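Local coordinates for thermotoga maritima TmcAL (Thermotoga maritima, PDB 5Y0T), which belongs to the HIGH nucleotidyl transferase family of the HUP clan and holds adenosine-5'-rp-alpha-thio-triphosphate in a pocket, at residues Phe325-Tyr336 and Asp380-Asp391; Asp31-Gly39 and Gly63-Pro71. One frame throughout, in Å; residues are numbered along the deposited sequence.

Interaction 1 (Phe325-Tyr336 and Asp380-Asp391). With EDO (1,2-ethanediol), chain G.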
# COMPACT_ATOMS: atom_id res chain seq x y z
N PHE A 325 5.18 7.84 17.38
CA PHE A 325 6.55 7.62 16.91
C PHE A 325 7.25 8.95 16.62
O PHE A 325 8.41 9.16 17.02
CB PHE A 325 6.51 6.72 15.67
CG PHE A 325 7.80 6.64 14.91
CD1 PHE A 325 8.91 6.03 15.46
CD2 PHE A 325 7.88 7.13 13.62
CE1 PHE A 325 10.10 5.94 14.75
CE2 PHE A 325 9.06 7.04 12.90
CZ PHE A 325 10.17 6.44 13.46
N VAL A 326 6.56 9.87 15.95
CA VAL A 326 7.17 11.17 15.65
C VAL A 326 7.33 12.00 16.93
O VAL A 326 8.33 12.70 17.11
CB VAL A 326 6.35 11.97 14.60
CG1 VAL A 326 6.94 13.35 14.40
CG2 VAL A 326 6.34 11.23 13.28
N GLU A 327 6.37 11.89 17.85
CA GLU A 327 6.46 12.60 19.11
C GLU A 327 7.70 12.16 19.89
O GLU A 327 8.44 12.99 20.42
CB GLU A 327 5.21 12.39 19.96
CG GLU A 327 5.29 13.02 21.35
CD GLU A 327 5.32 14.54 21.29
OE1 GLU A 327 4.89 15.10 20.25
OE2 GLU A 327 5.76 15.17 22.28
N LYS A 328 7.92 10.86 19.98
CA LYS A 328 9.12 10.35 20.64
C LYS A 328 10.40 10.74 19.90
O LYS A 328 11.41 11.09 20.52
CB LYS A 328 9.06 8.83 20.78
CG LYS A 328 8.12 8.34 21.88
CD LYS A 328 8.30 6.84 22.12
CE LYS A 328 9.71 6.51 22.61
NZ LYS A 328 9.90 5.06 22.94
N SER A 329 10.37 10.68 18.57
CA SER A 329 11.55 11.05 17.80
C SER A 329 11.87 12.54 17.98
O SER A 329 13.04 12.92 18.01
CB SER A 329 11.36 10.74 16.31
OG SER A 329 11.12 9.36 16.09
N ASN A 330 10.85 13.38 18.12
CA ASN A 330 11.07 14.82 18.24
C ASN A 330 11.40 15.27 19.66
O ASN A 330 11.68 16.44 19.91
CB ASN A 330 9.84 15.58 17.72
CG ASN A 330 9.81 15.62 16.21
OD1 ASN A 330 10.79 15.23 15.55
ND2 ASN A 330 8.70 16.11 15.64
N THR A 331 11.35 14.32 20.58
CA THR A 331 11.70 14.51 21.99
C THR A 331 13.09 13.92 22.26
O THR A 331 14.00 14.61 22.71
CB THR A 331 10.66 13.86 22.93
OG1 THR A 331 9.38 14.43 22.69
CG2 THR A 331 11.03 14.09 24.39
N LYS A 332 13.25 12.63 22.01
CA LYS A 332 14.53 11.97 22.26
C LYS A 332 15.53 12.09 21.10
O LYS A 332 16.73 11.85 21.28
CB LYS A 332 14.29 10.49 22.57
CG LYS A 332 13.32 10.22 23.73
CD LYS A 332 13.40 8.75 24.18
CE LYS A 332 12.55 8.49 25.42
NZ LYS A 332 12.65 7.05 25.84
N GLY A 333 15.05 12.45 19.92
CA GLY A 333 15.96 12.59 18.79
C GLY A 333 16.30 11.28 18.10
O GLY A 333 15.75 10.21 18.42
N PRO A 334 17.23 11.34 17.14
CA PRO A 334 17.81 10.17 16.47
C PRO A 334 18.54 9.29 17.47
O PRO A 334 19.15 9.81 18.41
CB PRO A 334 18.79 10.79 15.46
CG PRO A 334 19.18 12.10 16.10
CD PRO A 334 17.87 12.59 16.71
N GLN A 335 18.41 7.97 17.32
CA GLN A 335 19.05 7.06 18.25
C GLN A 335 20.36 6.47 17.69
O GLN A 335 21.00 5.66 18.36
CB GLN A 335 18.07 5.95 18.64
CG GLN A 335 16.81 6.50 19.34
CD GLN A 335 17.14 7.27 20.62
OE1 GLN A 335 17.73 6.72 21.53
NE2 GLN A 335 16.75 8.55 20.67
N TYR A 336 20.76 6.86 16.48
CA TYR A 336 21.99 6.31 15.90
C TYR A 336 22.59 7.30 14.91
O TYR A 336 21.89 8.19 14.40
CB TYR A 336 21.74 4.95 15.18
CG TYR A 336 20.57 5.06 14.22
CD1 TYR A 336 20.73 5.54 12.93
CD2 TYR A 336 19.28 4.74 14.64
CE1 TYR A 336 19.65 5.69 12.07
CE2 TYR A 336 18.20 4.89 13.79
CZ TYR A 336 18.38 5.34 12.51
OH TYR A 336 17.26 5.49 11.70
N ASP A 380 17.20 4.65 23.45
CA ASP A 380 15.89 4.03 23.52
C ASP A 380 15.88 2.93 22.47
O ASP A 380 15.91 3.20 21.26
CB ASP A 380 14.82 5.09 23.24
CG ASP A 380 13.40 4.55 23.33
OD1 ASP A 380 13.15 3.39 22.94
OD2 ASP A 380 12.52 5.32 23.77
N LYS A 381 15.80 1.68 22.92
CA LYS A 381 16.00 0.55 22.02
C LYS A 381 14.85 0.41 21.03
O LYS A 381 15.07 0.23 19.83
CB LYS A 381 16.19 -0.75 22.81
CG LYS A 381 17.55 -0.83 23.50
CD LYS A 381 17.90 -2.26 23.86
CE LYS A 381 19.39 -2.43 24.16
NZ LYS A 381 19.77 -1.79 25.44
N GLN A 382 13.63 0.50 21.53
CA GLN A 382 12.48 0.36 20.64
C GLN A 382 12.45 1.50 19.61
O GLN A 382 12.18 1.26 18.44
CB GLN A 382 11.17 0.29 21.42
CG GLN A 382 9.99 -0.25 20.60
CD GLN A 382 10.38 -1.40 19.65
OE1 GLN A 382 10.20 -1.30 18.43
NE2 GLN A 382 10.91 -2.49 20.22
N LEU A 383 12.75 2.72 20.05
CA LEU A 383 12.77 3.86 19.13
C LEU A 383 13.86 3.70 18.06
O LEU A 383 13.63 3.96 16.85
CB LEU A 383 12.97 5.16 19.90
CG LEU A 383 12.87 6.44 19.07
CD1 LEU A 383 11.49 6.53 18.39
CD2 LEU A 383 13.10 7.63 19.98
N PHE A 384 15.03 3.26 18.50
CA PHE A 384 16.14 2.96 17.60
C PHE A 384 15.66 1.99 16.51
O PHE A 384 15.82 2.25 15.33
CB PHE A 384 17.32 2.39 18.42
CG PHE A 384 18.56 2.04 17.62
CD1 PHE A 384 18.56 1.06 16.64
CD2 PHE A 384 19.78 2.64 17.95
CE1 PHE A 384 19.72 0.71 15.96
CE2 PHE A 384 20.95 2.29 17.29
CZ PHE A 384 20.92 1.33 16.28
N LEU A 385 15.07 0.88 16.93
CA LEU A 385 14.61 -0.12 15.98
C LEU A 385 13.54 0.44 15.03
O LEU A 385 13.59 0.17 13.83
CB LEU A 385 14.07 -1.36 16.71
CG LEU A 385 15.15 -2.18 17.43
CD1 LEU A 385 14.52 -3.32 18.28
CD2 LEU A 385 16.17 -2.74 16.46
N GLU A 386 12.58 1.20 15.56
CA GLU A 386 11.56 1.82 14.71
C GLU A 386 12.14 2.83 13.73
O GLU A 386 11.76 2.85 12.55
CB GLU A 386 10.47 2.49 15.58
CG GLU A 386 9.69 1.45 16.37
CD GLU A 386 8.55 2.03 17.21
OE1 GLU A 386 8.32 3.25 17.17
OE2 GLU A 386 7.88 1.24 17.92
N GLN A 387 13.07 3.66 14.20
CA GLN A 387 13.68 4.64 13.32
C GLN A 387 14.44 3.97 12.18
O GLN A 387 14.25 4.33 11.01
CB GLN A 387 14.62 5.57 14.12
CG GLN A 387 13.89 6.56 15.01
CD GLN A 387 14.83 7.44 15.83
OE1 GLN A 387 16.03 7.16 15.94
NE2 GLN A 387 14.29 8.51 16.41
N ILE A 388 15.29 3.00 12.50
CA ILE A 388 16.14 2.43 11.46
C ILE A 388 15.33 1.52 10.52
O ILE A 388 15.63 1.44 9.32
CB ILE A 388 17.37 1.69 12.07
CG1 ILE A 388 18.54 1.69 11.09
CG2 ILE A 388 17.01 0.25 12.55
CD1 ILE A 388 19.88 1.34 11.77
N ASP A 389 14.27 0.90 11.04
CA ASP A 389 13.35 0.13 10.21
C ASP A 389 12.68 1.04 9.16
O ASP A 389 12.50 0.64 8.00
CB ASP A 389 12.28 -0.54 11.08
CG ASP A 389 11.19 -1.20 10.24
OD1 ASP A 389 11.45 -2.29 9.68
OD2 ASP A 389 10.08 -0.63 10.13
N LEU A 390 12.36 2.26 9.56
CA LEU A 390 11.80 3.23 8.61
C LEU A 390 12.83 3.61 7.55
O LEU A 390 12.50 3.68 6.35
CB LEU A 390 11.29 4.47 9.36
CG LEU A 390 10.79 5.62 8.49
CD1 LEU A 390 9.67 5.15 7.52
CD2 LEU A 390 10.31 6.77 9.33
N ASP A 391 14.08 3.83 7.96
CA ASP A 391 15.14 4.14 6.98
C ASP A 391 15.27 3.03 5.92
O ASP A 391 15.37 3.31 4.72
CB ASP A 391 16.49 4.34 7.69
CG ASP A 391 16.54 5.64 8.49
OD1 ASP A 391 15.61 6.47 8.37
OD2 ASP A 391 17.51 5.81 9.27
C1 EDO G . 19.75 8.82 22.86
O1 EDO G . 20.38 8.33 24.06
C2 EDO G . 18.95 10.08 23.18
O2 EDO G . 17.60 9.73 23.56

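Interaction 2 (Asp31-Gly39 and Gly63-Pro71)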
# COMPACT_ATOMS: atom_id res chain seq x y z
N ASP A 31 39.24 21.39 10.10
CA ASP A 31 40.14 20.27 9.86
C ASP A 31 39.41 19.16 9.08
O ASP A 31 40.01 18.46 8.27
CB ASP A 31 40.69 19.74 11.19
CG ASP A 31 41.54 20.77 11.92
OD1 ASP A 31 41.08 21.37 12.91
OD2 ASP A 31 42.65 21.02 11.45
N TYR A 32 38.10 19.05 9.32
CA TYR A 32 37.25 18.07 8.64
C TYR A 32 35.87 18.65 8.39
O TYR A 32 35.44 19.55 9.10
CB TYR A 32 37.09 16.77 9.46
CG TYR A 32 38.41 16.13 9.84
CD1 TYR A 32 39.03 15.20 9.00
CD2 TYR A 32 39.04 16.46 11.04
CE1 TYR A 32 40.23 14.62 9.33
CE2 TYR A 32 40.25 15.89 11.38
CZ TYR A 32 40.83 14.97 10.52
OH TYR A 32 42.02 14.41 10.87
N THR A 33 35.17 18.10 7.41
CA THR A 33 33.80 18.49 7.09
C THR A 33 32.89 17.26 7.10
O THR A 33 33.18 16.26 6.45
CB THR A 33 33.73 19.17 5.72
OG1 THR A 33 34.52 20.36 5.75
CG2 THR A 33 32.30 19.53 5.34
N ILE A 34 31.81 17.35 7.86
CA ILE A 34 30.85 16.27 8.00
C ILE A 34 29.49 16.76 7.50
O ILE A 34 29.04 17.83 7.89
CB ILE A 34 30.74 15.83 9.46
CG1 ILE A 34 32.08 15.23 9.93
CG2 ILE A 34 29.61 14.83 9.63
CD1 ILE A 34 32.12 14.96 11.43
N ALA A 35 28.84 15.98 6.65
CA ALA A 35 27.49 16.33 6.18
C ALA A 35 26.47 15.37 6.75
O ALA A 35 26.74 14.18 6.82
CB ALA A 35 27.43 16.33 4.66
N VAL A 36 25.32 15.89 7.18
CA VAL A 36 24.16 15.05 7.48
C VAL A 36 23.18 15.32 6.36
O VAL A 36 22.78 16.47 6.13
CB VAL A 36 23.55 15.31 8.90
CG1 VAL A 36 23.03 16.77 9.09
CG2 VAL A 36 22.45 14.29 9.22
N MET A 37 22.81 14.25 5.65
CA MET A 37 22.12 14.34 4.38
C MET A 37 20.83 13.52 4.41
O MET A 37 20.83 12.38 4.86
CB MET A 37 23.02 13.84 3.24
CG MET A 37 22.48 14.04 1.82
SD MET A 37 23.49 13.23 0.57
CE MET A 37 22.89 11.54 0.76
N SER A 38 19.74 14.10 3.91
CA SER A 38 18.53 13.33 3.68
C SER A 38 18.82 12.15 2.77
O SER A 38 19.63 12.26 1.84
CB SER A 38 17.45 14.22 3.06
OG SER A 38 17.01 15.20 3.99
N GLY A 39 18.09 11.08 3.00
CA GLY A 39 18.24 9.80 2.33
C GLY A 39 17.59 9.83 0.97
O GLY A 39 18.02 10.57 0.08
N GLY A 63 34.21 17.48 -1.58
CA GLY A 63 34.91 17.99 -0.40
C GLY A 63 34.36 17.65 0.98
O GLY A 63 34.91 18.09 1.98
N VAL A 64 33.29 16.85 1.05
CA VAL A 64 32.86 16.31 2.36
C VAL A 64 33.74 15.09 2.77
O VAL A 64 34.09 14.26 1.93
CB VAL A 64 31.37 15.89 2.34
CG1 VAL A 64 31.00 15.26 3.66
CG2 VAL A 64 30.47 17.11 2.08
N ASP A 65 34.15 15.01 4.05
CA ASP A 65 34.96 13.87 4.51
C ASP A 65 34.13 12.68 4.93
O ASP A 65 34.54 11.54 4.73
CB ASP A 65 35.85 14.27 5.69
CG ASP A 65 36.82 15.39 5.31
OD1 ASP A 65 36.84 16.42 6.00
OD2 ASP A 65 37.53 15.24 4.31
N VAL A 66 33.00 12.96 5.60
CA VAL A 66 32.07 11.94 6.10
C VAL A 66 30.62 12.35 5.83
O VAL A 66 30.23 13.47 6.12
CB VAL A 66 32.24 11.71 7.62
CG1 VAL A 66 31.31 10.57 8.12
CG2 VAL A 66 33.73 11.43 7.99
N VAL A 67 29.83 11.42 5.30
CA VAL A 67 28.41 11.68 5.06
C VAL A 67 27.58 10.78 5.97
O VAL A 67 27.79 9.58 6.02
CB VAL A 67 27.98 11.40 3.59
CG1 VAL A 67 26.46 11.62 3.44
CG2 VAL A 67 28.74 12.30 2.61
N LEU A 68 26.65 11.41 6.70
CA LEU A 68 25.72 10.73 7.60
C LEU A 68 24.32 10.80 7.02
O LEU A 68 23.99 11.76 6.34
CB LEU A 68 25.72 11.40 8.98
CG LEU A 68 27.09 11.79 9.52
CD1 LEU A 68 26.98 12.56 10.85
CD2 LEU A 68 27.93 10.55 9.68
N GLU A 69 23.50 9.79 7.27
CA GLU A 69 22.09 9.90 6.88
C GLU A 69 21.27 10.60 7.96
O GLU A 69 21.35 10.25 9.14
CB GLU A 69 21.47 8.53 6.58
CG GLU A 69 20.03 8.69 6.10
CD GLU A 69 19.38 7.40 5.62
OE1 GLU A 69 20.04 6.33 5.66
OE2 GLU A 69 18.21 7.45 5.20
N LEU A 70 20.50 11.61 7.56
CA LEU A 70 19.47 12.19 8.42
C LEU A 70 18.30 11.20 8.38
O LEU A 70 17.74 10.96 7.32
CB LEU A 70 19.05 13.57 7.91
CG LEU A 70 17.87 14.28 8.61
CD1 LEU A 70 18.22 14.52 10.07
CD2 LEU A 70 17.53 15.58 7.92
N PRO A 71 17.95 10.59 9.53
CA PRO A 71 16.91 9.55 9.45
C PRO A 71 15.61 10.05 8.84
O PRO A 71 15.25 11.22 9.01
CB PRO A 71 16.71 9.15 10.93
CG PRO A 71 18.12 9.31 11.50
CD PRO A 71 18.59 10.63 10.86
O HOH W 1 40.07 16.98 5.84
O HOH W 2 16.82 9.83 5.13

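Interaction 1 (Phe325-Tyr336 and Asp380-Asp391)
Knobs-into-holes packing joins helix 323-332 to the first turns of helix 381-399: Phe325 sits among Leu383, Glu386, Gln387 and Leu390, and Leu383 in turn among Phe325, Lys328, Ser329 and Lys332. The short helical segments cross at -110°. Leu390 CD2 meets the edge of the Phe325 ring, 3.8 Å from Phe325 CE2. Beside this apolar patch Asp380, the N-cap of the second helix, divides its carboxylate. OD1 accepts from Leu383 N, closing the cap, while Asp380 OD2 takes a salt bridge from Lys328 NZ at 2.8 Å and another from Lys332 NZ at 2.7 Å, the two ammonium groups arriving from opposite faces of the carboxylate. Both lysines probably stabilise its negative charge.

Past the helix, Gly333 turns the chain with positive phi, and Gln387 grips the turn with both ends of its amide. Gln387 NE2 donates to Gly333 O at 3.0 Å, and Gln387 OE1 receives Gln335 N at 2.9 Å, in the carbonyl plane and on a lone pair. Gln335, bent at chi2 (-59°), folds back to accept from Asp380 N through OE1. Its NE2 donates to Gly333 O, from the opposite face to Gln387 NE2, and to O2 of 1,2-ethanediol, probably from the crystallisation liquor. The backbone O of Gln335, also buried, has no partner in the model. Tyr336 turns an edge to the face of Phe384, the planes 62° apart, and carries Ile388 CD1 over the centre of its own ring. Tyr336 OH donates a very short hydrogen bond to Asp391 OD2 at 2.5 Å.

Asp391 OD1 reaches on to Val72 N. Helix 72-75 covers Phe325 and Ser329 with Val73 and Phe74, helix 368-374 backs Phe384 and Ile388, and strand 337-343 starts directly after Tyr336.

Interaction 2 (Asp31-Gly39 and Gly63-Pro71)
Thr33, Leu68 and Leu70 bury the most surface where strands 32-38 and 66-70 pair in parallel, the two strands of a beta-alpha-beta crossover through helix 52-61 in the Rossmann-like core expected of the HUP clan. Thr33 marks the point where the pairing starts. Thr33 O accepts from Asp65 N at 2.9 Å and, weakly, from Val66 N, while Thr33 N donates to Asp65 OD1 at 2.8 Å. The carboxylate stands in, in effect, for a strand carbonyl, just after the Schellman motif at Gly63 that ends the helix.

Further along, Leu68 bonds through both its backbone N and its backbone O: N donates to Ala35 O, and O accepts from Met37 N. Its side chain shares a face with Ile34, Val36, Val66 and Leu70, and Leu68 CD1 packs against Ile34 CG2 at 3.7 Å. Val89 of helix 79-92 covers Leu68 and Val36 there, and Ile349 of helix 346-356 covers Ile34 and Val66. On the other face Met37 CB lies against Val67 CG1, with the Met37 side chain about 7 Å from the bound adenosine-5'-rp-alpha-thio-triphosphate.

Leu70 N donates to Met37 O at 2.8 Å. With chi1 at 61°, Val36 swings CG2 across to Leu70 CB, 3.7 Å away. Ser38 OG, which bonds to Glu9, lies near Leu70 CD2. Glu69 OE1 is paired with Lys52, and Glu69 OE2 accepts a hydrogen bond from a water whose O is 2.8 Å away; the same water donates to Leu70 O and accepts a weak bond from Gly39 N.

In the fold
From the N terminus, strand 32-38 runs into a 23-residue connection containing helix 52-61, and interaction 2 closes it when strand 66-70 comes back alongside. Much later, interaction 1 closes a 43-residue connection that holds strand 337-343 and helices 346-356 and 368-374. The two loops follow in series, neither nested nor crossed. They are nevertheless coupled in space, their centres about 20 Å apart: Pro71, which leads out of the sheet, packs against Pro334, Tyr336 and Asp391. Strand 337-343, which leaves interaction 1, pairs antiparallel with strand 66-70, so the later helical region is tied directly to the parallel core.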